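Local coordinates for protein exocyst complex component EXO70 (Saccharomyces cerevisiae, PDB 2B1E) that helps to assemble the exocyst, the complex that tethers secretory vesicles to sites of exocytosis, and interacts with the small GTPase RHO3, at residues Leu383-Lys386 / Ala387-Leu391; Lys449-Tyr452 / Ile453-Val457; Met456-Asp459 / Trp460-Leu463; Asp499-Ser502 / Lys503-Tyr507; Thr316-Arg319 / Leu320-Ser324. One frame throughout, in Å; residues are numbered along the deposited sequence.

Interaction 1: Leu383-Lys386 / Ala387-Leu391; sequences LERK and AQIAL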
# COMPACT_ATOMS: atom_id res chain seq x y z
N LEU A 383 -14.54 -10.67 -20.28
CA LEU A 383 -14.18 -11.72 -21.22
C LEU A 383 -15.48 -12.21 -21.85
O LEU A 383 -15.51 -12.56 -23.03
CB LEU A 383 -13.49 -12.89 -20.53
CG LEU A 383 -12.01 -12.74 -20.21
CD1 LEU A 383 -11.52 -13.97 -19.46
CD2 LEU A 383 -11.22 -12.53 -21.50
N GLU A 384 -16.56 -12.24 -21.07
CA GLU A 384 -17.85 -12.68 -21.59
C GLU A 384 -18.38 -11.69 -22.62
O GLU A 384 -18.86 -12.08 -23.70
CB GLU A 384 -18.91 -12.81 -20.49
CG GLU A 384 -20.07 -13.70 -20.95
CD GLU A 384 -21.38 -13.47 -20.20
OE1 GLU A 384 -21.37 -13.26 -18.97
OE2 GLU A 384 -22.43 -13.52 -20.88
N ARG A 385 -18.32 -10.41 -22.28
CA ARG A 385 -18.77 -9.35 -23.18
C ARG A 385 -18.05 -9.46 -24.52
O ARG A 385 -18.67 -9.41 -25.58
CB ARG A 385 -18.52 -7.97 -22.55
CG ARG A 385 -18.83 -6.81 -23.49
CD ARG A 385 -18.75 -5.46 -22.80
NE ARG A 385 -19.84 -5.26 -21.85
CZ ARG A 385 -19.79 -5.56 -20.55
NH1 ARG A 385 -18.69 -6.09 -20.02
NH2 ARG A 385 -20.85 -5.33 -19.78
N LYS A 386 -16.73 -9.60 -24.47
CA LYS A 386 -15.94 -9.72 -25.68
C LYS A 386 -16.32 -10.97 -26.47
O LYS A 386 -16.41 -10.93 -27.70
CB LYS A 386 -14.46 -9.77 -25.36
CG LYS A 386 -13.61 -9.96 -26.61
CD LYS A 386 -12.16 -10.10 -26.29
CE LYS A 386 -11.82 -11.46 -25.73
NZ LYS A 386 -10.35 -11.54 -25.54
N ALA A 387 -16.56 -12.07 -25.77
CA ALA A 387 -16.94 -13.31 -26.43
C ALA A 387 -18.28 -13.14 -27.15
O ALA A 387 -18.44 -13.60 -28.27
CB ALA A 387 -17.02 -14.44 -25.42
N GLN A 388 -19.23 -12.48 -26.50
CA GLN A 388 -20.54 -12.27 -27.11
C GLN A 388 -20.43 -11.41 -28.38
O GLN A 388 -21.09 -11.69 -29.39
CB GLN A 388 -21.51 -11.63 -26.11
CG GLN A 388 -22.13 -12.65 -25.15
CD GLN A 388 -23.33 -12.12 -24.39
OE1 GLN A 388 -24.20 -11.47 -24.97
NE2 GLN A 388 -23.39 -12.41 -23.10
N ILE A 389 -19.61 -10.37 -28.32
CA ILE A 389 -19.41 -9.48 -29.47
C ILE A 389 -18.69 -10.23 -30.59
O ILE A 389 -18.91 -9.97 -31.77
CB ILE A 389 -18.56 -8.26 -29.06
CG1 ILE A 389 -19.34 -7.39 -28.06
CG2 ILE A 389 -18.16 -7.45 -30.28
CD1 ILE A 389 -18.56 -6.23 -27.51
N ALA A 390 -17.83 -11.16 -30.20
CA ALA A 390 -17.08 -11.95 -31.17
C ALA A 390 -17.96 -12.97 -31.89
O ALA A 390 -17.81 -13.17 -33.09
CB ALA A 390 -15.93 -12.68 -30.46
N LEU A 391 -18.88 -13.60 -31.16
CA LEU A 391 -19.76 -14.61 -31.76
C LEU A 391 -21.05 -14.05 -32.35
O LEU A 391 -21.65 -14.67 -33.22
CB LEU A 391 -20.11 -15.69 -30.74
CG LEU A 391 -18.96 -16.51 -30.17
CD1 LEU A 391 -19.47 -17.39 -29.06
CD2 LEU A 391 -18.29 -17.33 -31.26
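Glu-384 and Gln-388, one turn apart on helix 364-391, run side by side in the same direction, and their polar ends join in a hydrogen bond from Gln-388 NE2 to Glu-384 OE2 of 2.7 Å. The donor reaches OE2 on its anti side, 32° out of the carboxylate plane, while OE2 lies in the plane of the amide, though the bond is bent. With CG swung anti to the backbone N (chi1 -161°) and the rest extended, the glutamate brings its carboxylate up beside that amide, the two planes 34° apart. Glu-384 OE2 also meets Tyr-455 OH, OE1 is bonded to Tyr-452 OH and Ala-400 N, and Gln-388 OE1 takes the N-H of Asp-398.

The backbone bonds are regular i to i+4 ones, among them Gln-388 N to Glu-384 O at 2.9 Å and Ala-390 N to Lys-386 O at 2.9 Å.

Apolar contact is slight. Arg-385 CG lies alongside Ile-389 CD1 at 4.1 Å, and the guanidinium goes on to a salt bridge with Glu-351.

Putting an alanine at Glu-384 would probably leave Gln-388 NE2 and both tyrosine hydroxyls without their shared acceptor. A buried carboxylate gripped by this many donors is likely to stay ionised, the hydrogen bonds offsetting the cost of burying its charge between this helix, the following loop and helix 440-473.

Interaction 2: Lys449-Tyr452 / Ile453-Val457; sequences KKRY and ISYMV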
# COMPACT_ATOMS: atom_id res chain seq x y z
N LYS A 449 -18.51 -19.12 -10.68
CA LYS A 449 -18.39 -20.38 -11.41
C LYS A 449 -19.74 -21.02 -11.69
O LYS A 449 -19.95 -21.59 -12.76
CB LYS A 449 -17.51 -21.36 -10.64
CG LYS A 449 -16.11 -20.82 -10.35
CD LYS A 449 -15.16 -21.90 -9.82
CE LYS A 449 -15.74 -22.61 -8.61
NZ LYS A 449 -14.81 -23.64 -8.07
N LYS A 450 -20.67 -20.94 -10.74
CA LYS A 450 -21.98 -21.53 -10.95
C LYS A 450 -22.72 -20.83 -12.08
O LYS A 450 -23.48 -21.47 -12.81
CB LYS A 450 -22.80 -21.47 -9.65
CG LYS A 450 -22.24 -22.42 -8.59
CD LYS A 450 -22.92 -22.25 -7.24
CE LYS A 450 -22.21 -23.12 -6.20
NZ LYS A 450 -22.73 -22.89 -4.84
N ARG A 451 -22.50 -19.53 -12.23
CA ARG A 451 -23.15 -18.77 -13.30
C ARG A 451 -22.77 -19.37 -14.65
O ARG A 451 -23.64 -19.63 -15.48
CB ARG A 451 -22.72 -17.30 -13.26
CG ARG A 451 -23.28 -16.45 -14.41
CD ARG A 451 -22.48 -15.15 -14.60
NE ARG A 451 -22.57 -14.27 -13.43
CZ ARG A 451 -21.85 -13.16 -13.28
NH1 ARG A 451 -20.99 -12.80 -14.23
NH2 ARG A 451 -22.01 -12.40 -12.20
N TYR A 452 -21.47 -19.60 -14.85
CA TYR A 452 -21.01 -20.14 -16.12
C TYR A 452 -21.21 -21.64 -16.25
O TYR A 452 -21.23 -22.18 -17.36
CB TYR A 452 -19.55 -19.69 -16.37
CG TYR A 452 -19.51 -18.18 -16.53
CD1 TYR A 452 -20.10 -17.57 -17.64
CD2 TYR A 452 -19.04 -17.36 -15.51
CE1 TYR A 452 -20.24 -16.19 -17.72
CE2 TYR A 452 -19.17 -15.96 -15.58
CZ TYR A 452 -19.77 -15.39 -16.69
OH TYR A 452 -19.94 -14.02 -16.76
N ILE A 453 -21.37 -22.33 -15.12
CA ILE A 453 -21.67 -23.75 -15.17
C ILE A 453 -23.09 -23.73 -15.72
O ILE A 453 -23.46 -24.50 -16.60
CB ILE A 453 -21.70 -24.39 -13.76
CG1 ILE A 453 -20.26 -24.61 -13.25
CG2 ILE A 453 -22.48 -25.70 -13.80
CD1 ILE A 453 -20.17 -24.78 -11.72
N SER A 454 -23.89 -22.80 -15.20
CA SER A 454 -25.27 -22.65 -15.63
C SER A 454 -25.34 -22.33 -17.14
O SER A 454 -26.23 -22.82 -17.84
CB SER A 454 -25.97 -21.56 -14.81
OG SER A 454 -27.38 -21.72 -14.87
N TYR A 455 -24.42 -21.52 -17.64
CA TYR A 455 -24.38 -21.22 -19.08
C TYR A 455 -24.25 -22.54 -19.86
O TYR A 455 -24.93 -22.75 -20.86
CB TYR A 455 -23.19 -20.32 -19.43
CG TYR A 455 -23.46 -18.83 -19.43
CD1 TYR A 455 -24.03 -18.21 -18.32
CD2 TYR A 455 -23.12 -18.03 -20.52
CE1 TYR A 455 -24.24 -16.85 -18.28
CE2 TYR A 455 -23.33 -16.64 -20.49
CZ TYR A 455 -23.90 -16.07 -19.36
OH TYR A 455 -24.15 -14.71 -19.30
N MET A 456 -23.37 -23.43 -19.39
CA MET A 456 -23.15 -24.71 -20.07
C MET A 456 -24.32 -25.69 -19.96
O MET A 456 -24.51 -26.53 -20.83
CB MET A 456 -21.88 -25.40 -19.54
CG MET A 456 -20.56 -24.71 -19.92
SD MET A 456 -19.06 -25.73 -19.62
CE MET A 456 -19.22 -26.02 -17.90
N VAL A 457 -25.09 -25.59 -18.89
CA VAL A 457 -26.24 -26.48 -18.68
C VAL A 457 -27.51 -25.95 -19.35
O VAL A 457 -28.44 -26.71 -19.62
CB VAL A 457 -26.50 -26.67 -17.15
CG1 VAL A 457 -27.77 -27.47 -16.91
CG2 VAL A 457 -25.32 -27.39 -16.51
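Tyr-452 and Tyr-455 stand side by side on helix 440-473 and point the same way, the edge of the first ring turned toward the face of the second. Their planes meet at 50° and the centroids are 5.0 Å apart, an inclined edge-to-face pair. Tyr-452 CD1 makes the touch, sitting 3.9 Å above the plane of the Tyr-455 ring and over its centre. Tyr-455 is turned to chi1 -92°, off the usual staggered positions, and this brings CD1 at the ring's edge to 3.2 Å from Arg-451 O.

Arg-451 runs alongside Tyr-455, its CG 4.0 Å from Tyr-455 CE1, and that same CG lies over a face of the Tyr-452 ring. The chain then bends at chi3, and NH1 gives a hydrogen bond to Tyr-452 OH of 3.0 Å, with the hydroxyl at the edge of the guanidinium and in its plane.

On another side of the helix, Ile-453 folds back over the preceding turn, CG1 being 3.1 Å from Lys-449 O; the isoleucine also packs on Leu-514 and Leu-518 of helix 512-537.

Both hydroxyls continue to Glu-384, and Tyr-455 OH also meets Asn-401 N. A leucine in place of Tyr-455 would probably take away the face that Tyr-452 leans on and cost Glu-384 one of its hydroxyl partners. Phenol rings packed on each other while their OH groups hold one carboxylate let the helix bury aromatic surface and bind a charge at once, and the nearby Arg-451 probably helps to balance that charge.

Interaction 3: Met456-Asp459 / Trp460-Leu463; sequences MVSD and WRDL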
# COMPACT_ATOMS: atom_id res chain seq x y z
N MET A 456 -23.37 -23.43 -19.39
CA MET A 456 -23.15 -24.71 -20.07
C MET A 456 -24.32 -25.69 -19.96
O MET A 456 -24.51 -26.53 -20.83
CB MET A 456 -21.88 -25.40 -19.54
CG MET A 456 -20.56 -24.71 -19.92
SD MET A 456 -19.06 -25.73 -19.62
CE MET A 456 -19.22 -26.02 -17.90
N VAL A 457 -25.09 -25.59 -18.89
CA VAL A 457 -26.24 -26.48 -18.68
C VAL A 457 -27.51 -25.95 -19.35
O VAL A 457 -28.44 -26.71 -19.62
CB VAL A 457 -26.50 -26.67 -17.15
CG1 VAL A 457 -27.77 -27.47 -16.91
CG2 VAL A 457 -25.32 -27.39 -16.51
N SER A 458 -27.53 -24.64 -19.64
CA SER A 458 -28.70 -24.00 -20.22
C SER A 458 -29.32 -24.63 -21.46
O SER A 458 -30.54 -24.75 -21.54
CB SER A 458 -28.42 -22.53 -20.51
OG SER A 458 -29.62 -21.89 -20.94
N ASP A 459 -28.49 -25.01 -22.42
CA ASP A 459 -28.99 -25.61 -23.65
C ASP A 459 -29.68 -26.94 -23.35
O ASP A 459 -30.63 -27.33 -24.03
CB ASP A 459 -27.84 -25.81 -24.65
CG ASP A 459 -27.35 -24.48 -25.25
OD1 ASP A 459 -27.68 -23.40 -24.72
OD2 ASP A 459 -26.61 -24.52 -26.27
N TRP A 460 -29.21 -27.64 -22.32
CA TRP A 460 -29.82 -28.90 -21.95
C TRP A 460 -31.20 -28.62 -21.32
O TRP A 460 -32.12 -29.43 -21.47
CB TRP A 460 -28.94 -29.68 -20.96
CG TRP A 460 -27.66 -30.18 -21.54
CD1 TRP A 460 -26.45 -29.54 -21.51
CD2 TRP A 460 -27.46 -31.41 -22.24
NE1 TRP A 460 -25.50 -30.31 -22.15
CE2 TRP A 460 -26.10 -31.45 -22.61
CE3 TRP A 460 -28.30 -32.47 -22.60
CZ2 TRP A 460 -25.55 -32.53 -23.32
CZ3 TRP A 460 -27.75 -33.55 -23.31
CH2 TRP A 460 -26.39 -33.56 -23.66
N ARG A 461 -31.33 -27.49 -20.63
CA ARG A 461 -32.62 -27.14 -20.02
C ARG A 461 -33.64 -26.90 -21.13
O ARG A 461 -34.81 -27.28 -21.00
CB ARG A 461 -32.49 -25.89 -19.13
CG ARG A 461 -31.65 -26.10 -17.88
CD ARG A 461 -31.75 -24.90 -16.92
NE ARG A 461 -30.94 -23.76 -17.32
CZ ARG A 461 -29.74 -23.47 -16.80
NH1 ARG A 461 -29.22 -24.23 -15.85
NH2 ARG A 461 -29.08 -22.40 -17.21
N ASP A 462 -33.21 -26.27 -22.22
CA ASP A 462 -34.11 -26.01 -23.36
C ASP A 462 -34.62 -27.33 -23.93
O ASP A 462 -35.80 -27.49 -24.24
CB ASP A 462 -33.39 -25.23 -24.45
CG ASP A 462 -33.01 -23.82 -24.01
OD1 ASP A 462 -33.39 -23.42 -22.89
OD2 ASP A 462 -32.34 -23.12 -24.79
N LEU A 463 -33.72 -28.29 -24.07
CA LEU A 463 -34.06 -29.61 -24.59
C LEU A 463 -35.16 -30.28 -23.76
O LEU A 463 -36.17 -30.76 -24.30
CB LEU A 463 -32.82 -30.51 -24.58
CG LEU A 463 -33.00 -31.96 -25.04
CD1 LEU A 463 -33.43 -31.98 -26.49
CD2 LEU A 463 -31.71 -32.73 -24.88
O HOH W 1 -22.93 -28.71 -21.64
O HOH W 2 -30.03 -22.07 -23.91
O HOH W 3 -31.00 -21.15 -18.52
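Ser-458 OG is gripped from several quarters: water 3 donates to it at 2.9 Å, water 2 lies 3.0 Å away, and Pro-402 O of the neighbouring loop is hydrogen-bonded to it as well. Water 2 and the carbonyl both call on the one hydroxyl proton. Water 2 gives its own protons to Asp-459 OD1 and, at 2.7 Å, to Asp-462 OD2. One solvent molecule thus links two carboxylates one turn apart, which probably eases the repulsion between them, since Asp-459 OD1 and Asp-462 OD2 are only 4.7 Å apart.

Water 3 ties the serine to Arg-461, accepting from NH2 at 2.6 Å at the edge of the guanidinium and in its plane. The arginine starts with CG beside its own backbone N (chi1 -68°) and bends at chi3, which folds the guanidinium back along the helix. One of its faces lies on the backbone, with Ser-458 CA 3.2 Å from the plane and offset toward the rim. NH1 meets Val-457 CG1, the two side chains crossing at about a right angle, and NH2 also bonds to Ser-454 OG.

Trp-460 turns its pyrrole edge to the preceding turn. Water 1, in the plane of the indole, accepts from NE1 at 3.1 Å and donates to Met-456 O at 2.8 Å. The ring itself is buried among Leu-500, Ile-522, Val-526 and Leu-559, which belong to helices 483-504, 512-537 and 552-563. An amphipathic helix, with a watered polar side and a tryptophan driven among its neighbours, fits the all-helical rod of stacked helical bundles that characterises the EXO70 family.

Interaction 4: Asp499-Ser502 / Lys503-Tyr507; sequences DLVS and KTKQY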
# COMPACT_ATOMS: atom_id res chain seq x y z
N ASP A 499 -27.84 -33.66 -31.18
CA ASP A 499 -27.19 -32.41 -31.55
C ASP A 499 -26.41 -31.86 -30.35
O ASP A 499 -25.29 -31.37 -30.50
CB ASP A 499 -28.23 -31.39 -32.01
CG ASP A 499 -27.61 -30.14 -32.60
OD1 ASP A 499 -27.52 -29.11 -31.90
OD2 ASP A 499 -27.21 -30.19 -33.78
N LEU A 500 -27.01 -31.94 -29.16
CA LEU A 500 -26.37 -31.45 -27.95
C LEU A 500 -25.21 -32.34 -27.54
O LEU A 500 -24.17 -31.85 -27.11
CB LEU A 500 -27.38 -31.35 -26.79
CG LEU A 500 -27.73 -29.96 -26.25
CD1 LEU A 500 -28.78 -30.07 -25.14
CD2 LEU A 500 -26.48 -29.27 -25.72
N VAL A 501 -25.37 -33.65 -27.67
CA VAL A 501 -24.29 -34.57 -27.32
C VAL A 501 -23.06 -34.24 -28.17
O VAL A 501 -21.96 -34.11 -27.66
CB VAL A 501 -24.71 -36.05 -27.53
CG1 VAL A 501 -23.51 -36.99 -27.35
CG2 VAL A 501 -25.80 -36.42 -26.53
N SER A 502 -23.27 -34.06 -29.47
CA SER A 502 -22.20 -33.74 -30.42
C SER A 502 -21.43 -32.48 -30.05
O SER A 502 -20.19 -32.46 -29.99
CB SER A 502 -22.81 -33.58 -31.82
OG SER A 502 -21.81 -33.29 -32.79
N LYS A 503 -22.17 -31.41 -29.80
CA LYS A 503 -21.57 -30.14 -29.44
C LYS A 503 -20.85 -30.18 -28.10
O LYS A 503 -19.78 -29.60 -27.94
CB LYS A 503 -22.65 -29.06 -29.44
CG LYS A 503 -23.23 -28.85 -30.83
CD LYS A 503 -24.35 -27.82 -30.84
CE LYS A 503 -24.66 -27.43 -32.28
NZ LYS A 503 -25.73 -26.41 -32.34
N THR A 504 -21.44 -30.88 -27.14
CA THR A 504 -20.84 -30.97 -25.82
C THR A 504 -19.45 -31.60 -25.88
O THR A 504 -18.59 -31.29 -25.05
CB THR A 504 -21.74 -31.76 -24.86
OG1 THR A 504 -23.04 -31.17 -24.85
CG2 THR A 504 -21.18 -31.71 -23.45
N LYS A 505 -19.22 -32.45 -26.87
CA LYS A 505 -17.93 -33.11 -27.04
C LYS A 505 -16.82 -32.12 -27.41
O LYS A 505 -15.64 -32.39 -27.18
CB LYS A 505 -18.01 -34.21 -28.11
CG LYS A 505 -18.77 -35.44 -27.65
CD LYS A 505 -18.86 -36.47 -28.77
CE LYS A 505 -19.74 -37.66 -28.37
NZ LYS A 505 -19.87 -38.61 -29.52
N GLN A 506 -17.22 -30.98 -27.96
CA GLN A 506 -16.25 -29.96 -28.37
C GLN A 506 -15.65 -29.17 -27.21
O GLN A 506 -14.69 -28.42 -27.40
CB GLN A 506 -16.92 -28.98 -29.35
CG GLN A 506 -17.73 -29.67 -30.45
CD GLN A 506 -18.42 -28.70 -31.41
OE1 GLN A 506 -18.68 -27.55 -31.05
NE2 GLN A 506 -18.74 -29.16 -32.60
N TYR A 507 -16.19 -29.34 -26.01
CA TYR A 507 -15.69 -28.61 -24.84
C TYR A 507 -15.21 -29.55 -23.75
O TYR A 507 -16.00 -30.14 -23.03
CB TYR A 507 -16.80 -27.69 -24.32
CG TYR A 507 -17.42 -26.89 -25.44
CD1 TYR A 507 -16.68 -25.92 -26.12
CD2 TYR A 507 -18.72 -27.15 -25.88
CE1 TYR A 507 -17.21 -25.26 -27.22
CE2 TYR A 507 -19.26 -26.49 -26.98
CZ TYR A 507 -18.49 -25.55 -27.65
OH TYR A 507 -19.00 -24.92 -28.76
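Thr-504 reaches back to Leu-500 near the C-terminal end of helix 483-504, where the chain leaves through a type I beta turn from Thr-504 to Tyr-507. Leu-500 O accepts twice from that one residue: Thr-504 N comes in at 2.9 Å and Thr-504 OG1 at 2.6 Å, from opposite faces of the carbonyl plane. The hydroxyl comes from well above the plane, 39° out of it. With OG1 beside its own backbone N (chi1 -54°), the threonine can turn its hydroxyl onto the turn before it; OG1 is also met by Gln-411 NE2 of helix 410-429.

The other carbonyls are served from the main chain. Asp-499 O takes Lys-503 N at 3.2 Å, and Lys-505 N divides itself between Val-501 O and, weakly, Ser-502 O. Beyond them Gln-506 N bonds to Lys-503 O, and Tyr-507 N to Thr-504 O closes the beta turn.

On the outer surface Lys-503 extends along the helix to a salt bridge with Asp-499, a long one whose hydrogen-bond component is weak. Lys-505 CE brushes Val-501 CG1. The ion pair rests on a single carboxylate oxygen, Asp-499 OD1, which lies 3.3 Å from Lys-503 NZ.

Interaction 5: Thr316-Arg319 / Leu320-Ser324; sequences TMSR and LRKFS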
# COMPACT_ATOMS: atom_id res chain seq x y z
N THR A 316 -3.94 -10.51 -15.53
CA THR A 316 -4.74 -10.11 -14.38
C THR A 316 -4.35 -10.83 -13.09
O THR A 316 -4.27 -10.21 -12.03
CB THR A 316 -6.25 -10.31 -14.64
OG1 THR A 316 -6.65 -9.51 -15.76
CG2 THR A 316 -7.07 -9.89 -13.43
N MET A 317 -4.12 -12.14 -13.16
CA MET A 317 -3.77 -12.88 -11.95
C MET A 317 -2.34 -12.59 -11.49
O MET A 317 -2.08 -12.52 -10.29
CB MET A 317 -3.99 -14.37 -12.16
CG MET A 317 -5.46 -14.75 -12.36
SD MET A 317 -6.59 -14.00 -11.16
CE MET A 317 -7.15 -12.64 -12.02
N SER A 318 -1.43 -12.41 -12.44
CA SER A 318 -0.05 -12.10 -12.08
C SER A 318 -0.09 -10.79 -11.29
O SER A 318 0.56 -10.65 -10.25
CB SER A 318 0.81 -11.91 -13.33
OG SER A 318 2.16 -11.65 -13.00
N ARG A 319 -0.88 -9.84 -11.79
CA ARG A 319 -1.03 -8.54 -11.15
C ARG A 319 -1.58 -8.69 -9.73
O ARG A 319 -1.02 -8.14 -8.78
CB ARG A 319 -1.96 -7.66 -11.99
CG ARG A 319 -2.33 -6.32 -11.36
CD ARG A 319 -1.11 -5.43 -11.13
NE ARG A 319 -0.39 -5.12 -12.36
CZ ARG A 319 0.65 -4.29 -12.43
NH1 ARG A 319 1.09 -3.69 -11.33
NH2 ARG A 319 1.26 -4.07 -13.59
N LEU A 320 -2.68 -9.43 -9.59
CA LEU A 320 -3.28 -9.66 -8.28
C LEU A 320 -2.28 -10.42 -7.40
O LEU A 320 -2.22 -10.22 -6.19
CB LEU A 320 -4.59 -10.45 -8.41
CG LEU A 320 -5.76 -9.73 -9.09
CD1 LEU A 320 -6.96 -10.66 -9.15
CD2 LEU A 320 -6.10 -8.46 -8.32
N ARG A 321 -1.51 -11.29 -8.04
CA ARG A 321 -0.50 -12.10 -7.37
C ARG A 321 0.56 -11.20 -6.74
O ARG A 321 1.09 -11.50 -5.67
CB ARG A 321 0.16 -13.06 -8.37
CG ARG A 321 1.16 -14.04 -7.76
CD ARG A 321 0.48 -14.98 -6.78
NE ARG A 321 1.22 -16.22 -6.58
CZ ARG A 321 2.28 -16.37 -5.79
NH1 ARG A 321 2.75 -15.34 -5.09
NH2 ARG A 321 2.87 -17.55 -5.70
N LYS A 322 0.87 -10.10 -7.42
CA LYS A 322 1.86 -9.17 -6.92
C LYS A 322 1.25 -8.32 -5.81
O LYS A 322 1.91 -7.98 -4.83
CB LYS A 322 2.37 -8.28 -8.05
CG LYS A 322 2.94 -9.05 -9.24
CD LYS A 322 3.49 -8.12 -10.31
CE LYS A 322 3.80 -8.88 -11.59
NZ LYS A 322 4.72 -10.03 -11.37
N PHE A 323 -0.03 -7.99 -5.97
CA PHE A 323 -0.76 -7.20 -4.98
C PHE A 323 -0.76 -7.95 -3.65
O PHE A 323 -0.55 -7.35 -2.60
CB PHE A 323 -2.21 -7.01 -5.44
CG PHE A 323 -2.48 -5.69 -6.10
CD1 PHE A 323 -2.71 -4.55 -5.34
CD2 PHE A 323 -2.54 -5.60 -7.49
CE1 PHE A 323 -2.99 -3.33 -5.95
CE2 PHE A 323 -2.82 -4.38 -8.11
CZ PHE A 323 -3.04 -3.24 -7.34
N SER A 324 -0.97 -9.26 -3.72
CA SER A 324 -1.01 -10.11 -2.53
C SER A 324 0.34 -10.25 -1.83
O SER A 324 0.40 -10.69 -0.69
CB SER A 324 -1.53 -11.51 -2.89
OG SER A 324 -0.56 -12.24 -3.63
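Thr-316 to Phe-323 lie toward the C-terminal part of helix 311-323, with regular i to i+4 backbone bonds such as Leu-320 N to Thr-316 O at 3.0 Å and Phe-323 N to Arg-319 O at 3.0 Å. This is one amphipathic helix of an all-helical rod, set against helices 268-299 and 364-391.

On the buried side Met-317 and Leu-320 lie side by side. Bends at chi2 (-47°) and chi3 curl the methyl CE of Met-317 back onto Leu-320 CD1 at 3.5 Å, tighter than ordinary carbon contact. Leu-379 and Cys-375 of helix 364-391 pack against this pair.

Arg-319 crosses Phe-323 at a slant. Its aliphatic CG and CD do the touching, CD coming to 3.6 Å from Phe-323 CE2, and the guanidinium plane is turned 64° from the ring. The ring turns its edge to Arg-319 O, with CD2 at 3.2 Å, and meets Phe-244 edge-to-face and Phe-286 beyond.

Toward the more exposed side, Lys-322 runs back over Ser-318 and bends at chi4, and NZ makes a weak hydrogen bond to Ser-318 OG at 3.4 Å. Farther along, Ser-324 OG donates to Arg-321 O at 2.7 Å, from above the carbonyl plane.

Interactions 1 to 4 gather on the same side of the chain's centre. Interaction 1 meets interaction 2 where Glu-384 OE2 lies 2.6 Å from Tyr-455 OH and OE1 2.7 Å from Tyr-452 OH, tying helix 364-391 to helix 440-473. Interactions 2 and 3 are successive turns of helix 440-473, sharing Met-456 and Val-457, and Ser-454 OG lies 3.0 Å from Arg-461 NH2. Interaction 3 packs on interaction 4, Trp-460 CD2 being 3.5 Å from Leu-500 CD1, and so joins consecutive helices. Interaction 5 stands apart, its centre about 24 Å from that of interaction 1 and about 35 Å from that of interaction 4, although its helix packs on helix 364-391, which carries interaction 1.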